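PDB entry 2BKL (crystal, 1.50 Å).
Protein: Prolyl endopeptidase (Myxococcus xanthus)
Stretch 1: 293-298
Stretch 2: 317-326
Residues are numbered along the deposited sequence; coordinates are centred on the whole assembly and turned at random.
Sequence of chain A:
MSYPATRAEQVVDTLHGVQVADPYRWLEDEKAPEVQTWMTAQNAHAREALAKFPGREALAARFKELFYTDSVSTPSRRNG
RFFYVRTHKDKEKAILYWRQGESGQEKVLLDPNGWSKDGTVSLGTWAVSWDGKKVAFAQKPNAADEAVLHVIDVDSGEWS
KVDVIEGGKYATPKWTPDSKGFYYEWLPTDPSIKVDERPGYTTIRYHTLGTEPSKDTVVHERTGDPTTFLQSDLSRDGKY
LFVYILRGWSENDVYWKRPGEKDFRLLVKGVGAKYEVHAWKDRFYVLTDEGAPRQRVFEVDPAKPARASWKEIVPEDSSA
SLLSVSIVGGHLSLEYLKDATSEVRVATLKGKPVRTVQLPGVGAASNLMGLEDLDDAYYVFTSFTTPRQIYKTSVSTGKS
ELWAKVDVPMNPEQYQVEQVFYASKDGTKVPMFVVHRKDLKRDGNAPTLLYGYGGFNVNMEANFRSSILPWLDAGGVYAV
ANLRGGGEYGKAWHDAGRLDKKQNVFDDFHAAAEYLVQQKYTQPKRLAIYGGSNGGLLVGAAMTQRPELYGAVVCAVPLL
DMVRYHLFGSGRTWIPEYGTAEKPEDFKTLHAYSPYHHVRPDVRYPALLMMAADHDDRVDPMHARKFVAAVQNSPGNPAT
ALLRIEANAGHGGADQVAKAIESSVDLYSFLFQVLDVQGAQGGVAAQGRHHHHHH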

ATOM      1  N   PRO A 293      -0.063   8.209 -21.973  1.00  7.87           N
ATOM      2  CA  PRO A 293       0.478   7.249 -21.006  1.00  8.73           C
ATOM      3  C   PRO A 293       1.024   7.855 -19.709  1.00  7.04           C
ATOM      4  O   PRO A 293       0.844   7.241 -18.675  1.00  9.13           O
ATOM      5  CB  PRO A 293       1.586   6.553 -21.790  1.00 10.22           C
ATOM      6  CG  PRO A 293       1.105   6.614 -23.212  1.00 10.85           C
ATOM      7  CD  PRO A 293       0.439   7.970 -23.335  1.00 10.44           C
ATOM      8  N   ARG A 294       1.630   9.049 -19.761  1.00  7.20           N
ATOM      9  CA  ARG A 294       2.071   9.758 -18.557  1.00  8.22           C
ATOM     10  C   ARG A 294       1.065  10.775 -17.977  1.00  8.21           C
ATOM     11  O   ARG A 294       1.399  11.526 -17.057  1.00  7.88           O
ATOM     12  CB  ARG A 294       3.406  10.439 -18.820  1.00 12.55           C
ATOM     13  CG  ARG A 294       4.578   9.460 -19.009  1.00 15.00           C
ATOM     14  CD  ARG A 294       5.899  10.169 -19.281  1.00 17.24           C
ATOM     15  NE  ARG A 294       5.788  11.050 -20.444  1.00 20.35           N
ATOM     16  CZ  ARG A 294       6.047  10.710 -21.684  1.00 22.54           C
ATOM     17  NH1 ARG A 294       6.486   9.486 -21.992  1.00 24.48           N
ATOM     18  NH2 ARG A 294       5.874  11.601 -22.643  1.00 22.46           N
ATOM     19  N   GLN A 295      -0.163  10.741 -18.500  1.00  6.80           N
ATOM     20  CA  GLN A 295      -1.345  11.467 -18.020  1.00  6.84           C
ATOM     21  C   GLN A 295      -1.371  12.938 -18.377  1.00  7.10           C
ATOM     22  O   GLN A 295      -0.349  13.582 -18.640  1.00  7.86           O
ATOM     23  CB  GLN A 295      -1.598  11.252 -16.513  1.00  7.91           C
ATOM     24  CG  GLN A 295      -1.882   9.792 -16.196  1.00  9.01           C
ATOM     25  CD  GLN A 295      -2.789   9.551 -15.006  1.00  8.56           C
ATOM     26  OE1 GLN A 295      -3.917   9.074 -15.175  1.00 13.60           O
ATOM     27  NE2 GLN A 295      -2.314   9.849 -13.802  1.00  8.60           N
ATOM     28  N   ARG A 296      -2.590  13.441 -18.399  1.00  6.87           N
ATOM     29  CA  ARG A 296      -2.888  14.821 -18.753  1.00  7.09           C
ATOM     30  C   ARG A 296      -4.179  15.230 -18.068  1.00  6.78           C
ATOM     31  O   ARG A 296      -4.857  14.385 -17.462  1.00  6.83           O
ATOM     32  CB  ARG A 296      -2.997  14.962 -20.281  1.00  7.74           C
ATOM     33  CG  ARG A 296      -4.039  14.089 -20.949  1.00  8.73           C
ATOM     34  CD  ARG A 296      -4.068  14.340 -22.448  1.00  8.82           C
ATOM     35  NE  ARG A 296      -4.821  13.369 -23.208  1.00  9.59           N
ATOM     36  CZ  ARG A 296      -5.149  13.542 -24.487  1.00 11.56           C
ATOM     37  NH1 ARG A 296      -4.774  14.638 -25.145  1.00 12.71           N
ATOM     38  NH2 ARG A 296      -5.836  12.615 -25.115  1.00 11.72           N
ATOM     39  N   VAL A 297      -4.495  16.513 -18.122  1.00  6.31           N
ATOM     40  CA  VAL A 297      -5.697  17.064 -17.496  1.00  6.45           C
ATOM     41  C   VAL A 297      -6.601  17.781 -18.484  1.00  7.45           C
ATOM     42  O   VAL A 297      -6.150  18.632 -19.229  1.00  7.91           O
ATOM     43  CB  VAL A 297      -5.389  18.026 -16.320  1.00  6.59           C
ATOM     44  CG1 VAL A 297      -6.673  18.399 -15.588  1.00  6.97           C
ATOM     45  CG2 VAL A 297      -4.382  17.388 -15.346  1.00  7.89           C
ATOM     46  N   PHE A 298      -7.885  17.451 -18.429  1.00  7.16           N
ATOM     47  CA  PHE A 298      -8.957  18.099 -19.188  1.00  7.79           C
ATOM     48  C   PHE A 298      -9.865  18.906 -18.248  1.00  8.51           C
ATOM     49  O   PHE A 298     -10.049  18.569 -17.070  1.00  8.39           O
ATOM     50  CB  PHE A 298      -9.840  17.051 -19.886  1.00  7.39           C
ATOM     51  CG  PHE A 298      -9.190  16.349 -21.032  1.00  8.35           C
ATOM     52  CD1 PHE A 298      -9.238  16.897 -22.304  1.00  9.53           C
ATOM     53  CD2 PHE A 298      -8.551  15.130 -20.859  1.00  9.41           C
ATOM     54  CE1 PHE A 298      -8.672  16.261 -23.363  1.00  8.94           C
ATOM     55  CE2 PHE A 298      -7.948  14.507 -21.922  1.00  9.97           C
ATOM     56  CZ  PHE A 298      -8.020  15.067 -23.193  1.00  9.99           C
ATOM     57  N   ASP A 317       3.213  15.727 -20.183  1.00 10.26           N
ATOM     58  CA  ASP A 317       4.580  16.228 -20.101  1.00 11.76           C
ATOM     59  C   ASP A 317       5.498  15.473 -21.051  1.00 16.48           C
ATOM     60  O   ASP A 317       5.250  14.323 -21.383  1.00 18.42           O
ATOM     61  CB  ASP A 317       5.084  16.140 -18.658  1.00 10.90           C
ATOM     62  CG  ASP A 317       6.345  16.952 -18.440  1.00 12.69           C
ATOM     63  OD1 ASP A 317       7.448  16.380 -18.572  1.00 14.65           O
ATOM     64  OD2 ASP A 317       6.306  18.150 -18.110  1.00 14.12           O
ATOM     65  N   SER A 318       6.562  16.136 -21.494  1.00 19.64           N
ATOM     66  CA  SER A 318       7.486  15.517 -22.443  1.00 22.88           C
ATOM     67  C   SER A 318       8.213  14.314 -21.853  1.00 21.80           C
ATOM     68  O   SER A 318       8.619  13.428 -22.594  1.00 24.11           O
ATOM     69  CB  SER A 318       8.486  16.551 -23.001  1.00 23.38           C
ATOM     70  OG  SER A 318       9.264  17.142 -21.973  1.00 27.65           O
ATOM     71  N   SER A 319       8.390  14.272 -20.524  1.00 18.36           N
ATOM     72  CA  SER A 319       9.063  13.160 -19.888  1.00 18.80           C
ATOM     73  C   SER A 319       8.499  12.715 -18.537  1.00 16.24           C
ATOM     74  O   SER A 319       8.657  11.555 -18.206  1.00 19.20           O
ATOM     75  CB  SER A 319      10.552  13.465 -19.721  1.00 20.11           C
ATOM     76  OG  SER A 319      10.743  14.543 -18.836  1.00 22.11           O
ATOM     77  N   ALA A 320       7.889  13.619 -17.751  1.00 12.85           N
ATOM     78  CA  ALA A 320       7.486  13.324 -16.389  1.00 10.67           C
ATOM     79  C   ALA A 320       6.116  12.646 -16.289  1.00  9.85           C
ATOM     80  O   ALA A 320       5.238  12.913 -17.115  1.00 10.40           O
ATOM     81  CB  ALA A 320       7.461  14.610 -15.560  1.00 10.54           C
ATOM     82  N   SER A 321       5.945  11.778 -15.307  1.00  8.25           N
ATOM     83  CA  SER A 321       4.681  11.087 -15.094  1.00  8.35           C
ATOM     84  C   SER A 321       3.814  11.908 -14.157  1.00  7.12           C
ATOM     85  O   SER A 321       4.219  12.211 -13.045  1.00  8.86           O
ATOM     86  CB  SER A 321       4.901   9.713 -14.477  1.00 11.77           C
ATOM     87  OG  SER A 321       5.752   8.927 -15.301  1.00 13.39           O
ATOM     88  N   LEU A 322       2.600  12.246 -14.575  1.00  6.71           N
ATOM     89  CA  LEU A 322       1.676  12.987 -13.741  1.00  5.88           C
ATOM     90  C   LEU A 322       0.909  12.002 -12.885  1.00  6.72           C
ATOM     91  O   LEU A 322       0.255  11.121 -13.415  1.00  9.66           O
ATOM     92  CB  LEU A 322       0.736  13.835 -14.599  1.00  6.79           C
ATOM     93  CG  LEU A 322      -0.322  14.633 -13.822  1.00  9.14           C
ATOM     94  CD1 LEU A 322       0.311  15.559 -12.787  1.00  8.35           C
ATOM     95  CD2 LEU A 322      -1.213  15.411 -14.730  1.00  9.27           C
ATOM     96  N   LEU A 323       1.054  12.100 -11.556  1.00  6.65           N
ATOM     97  CA  LEU A 323       0.452  11.130 -10.620  1.00  7.75           C
ATOM     98  C   LEU A 323      -0.854  11.581 -10.024  1.00  8.80           C
ATOM     99  O   LEU A 323      -1.729  10.756  -9.784  1.00 11.46           O
ATOM    100  CB  LEU A 323       1.408  10.825  -9.460  1.00  9.13           C
ATOM    101  CG  LEU A 323       2.782  10.290  -9.753  1.00 11.58           C
ATOM    102  CD1 LEU A 323       3.428   9.950  -8.386  1.00 12.38           C
ATOM    103  CD2 LEU A 323       2.711   9.120 -10.694  1.00 10.95           C
ATOM    104  N   SER A 324      -0.978  12.866  -9.697  1.00  8.37           N
ATOM    105  CA  SER A 324      -2.192  13.337  -9.045  1.00  8.21           C
ATOM    106  C   SER A 324      -2.363  14.827  -9.257  1.00  7.89           C
ATOM    107  O   SER A 324      -1.395  15.564  -9.555  1.00  7.99           O
ATOM    108  CB  SER A 324      -2.189  13.052  -7.556  1.00 14.01           C
ATOM    109  OG  SER A 324      -1.246  13.851  -6.897  1.00 17.12           O
ATOM    110  N   VAL A 325      -3.596  15.245  -9.080  1.00  7.71           N
ATOM    111  CA  VAL A 325      -3.997  16.627  -9.196  1.00  8.56           C
ATOM    112  C   VAL A 325      -4.864  16.920  -8.016  1.00  8.60           C
ATOM    113  O   VAL A 325      -5.827  16.190  -7.745  1.00 12.30           O
ATOM    114  CB  VAL A 325      -4.853  16.876 -10.446  1.00 12.45           C
ATOM    115  CG1 VAL A 325      -5.319  18.312 -10.468  1.00 14.57           C
ATOM    116  CG2 VAL A 325      -4.089  16.536 -11.672  1.00 14.89           C
ATOM    117  N   SER A 326      -4.558  18.018  -7.339  1.00  8.65           N
ATOM    118  CA  SER A 326      -5.420  18.521  -6.288  1.00 10.87           C
ATOM    119  C   SER A 326      -5.781  19.966  -6.549  1.00  9.37           C
ATOM    120  O   SER A 326      -5.027  20.712  -7.174  1.00 12.36           O
ATOM    121  CB  SER A 326      -4.777  18.384  -4.924  1.00 13.13           C
ATOM    122  OG  SER A 326      -3.635  19.205  -4.809  1.00 17.02           O
TER
HETATM  123  O   HOH W   1       2.495  14.042 -17.887  1.00 13.34           O
HETATM  124  O   HOH W   2      -2.865   8.819 -11.173  1.00 29.06           O

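How does Arg 294, the residue with the largest area covered by the other stretch, hold the loop ahead of the second strand? Its CA-to-CB bond points toward that loop, and its chain (chi1 m, chi2 t, chi3 m) runs along it, so that CB lies 3.5 Å from Ala 320 O and CD 3.3 Å from Ser 319 O. The guanidinium then meets backbone rather than a carboxylate: Arg 294 NH2 donates to Asp 317 O at 3.1 Å, and Arg 294 NE adds a weak bond to Asp 317 O at 3.4 Å. This acceptor lies near the guanidinium plane, where the N-H groups point, while Ser 319 CA and Ser 318 O lie over one face.

What keeps the loop in shape to receive it? The Asp 317 carboxylate turns back on its own stretch, with Asp 317 OD1 accepting from Ser 319 N at 3.0 Å and from Ala 320 N at 2.9 Å. Water 1 also joins the stretches: it accepts from Asp 317 N and lies 2.9 Å from Arg 294 O.

Where do the backbones meet directly? Leu 322 N donates to Arg 294 O at 2.8 Å, nearly straight at 167°. Next along, the amide of Gln 295 acts as an extension of the main chain: Gln 295 NE2 donates to Leu 322 O at 2.9 Å and also to water 2, which in turn donates to Leu 323 O.

What does Leu 322 add with its side chain? Its CA-to-CB bond points toward the first stretch, and Leu 322 CD2 lies 3.8 Å from Val 297 CG2, which also lies 3.8 Å from Val 325 CG2. These three buried, branched aliphatic side chains have no polar atoms to satisfy, so they suit an apolar cluster beside the polar contacts.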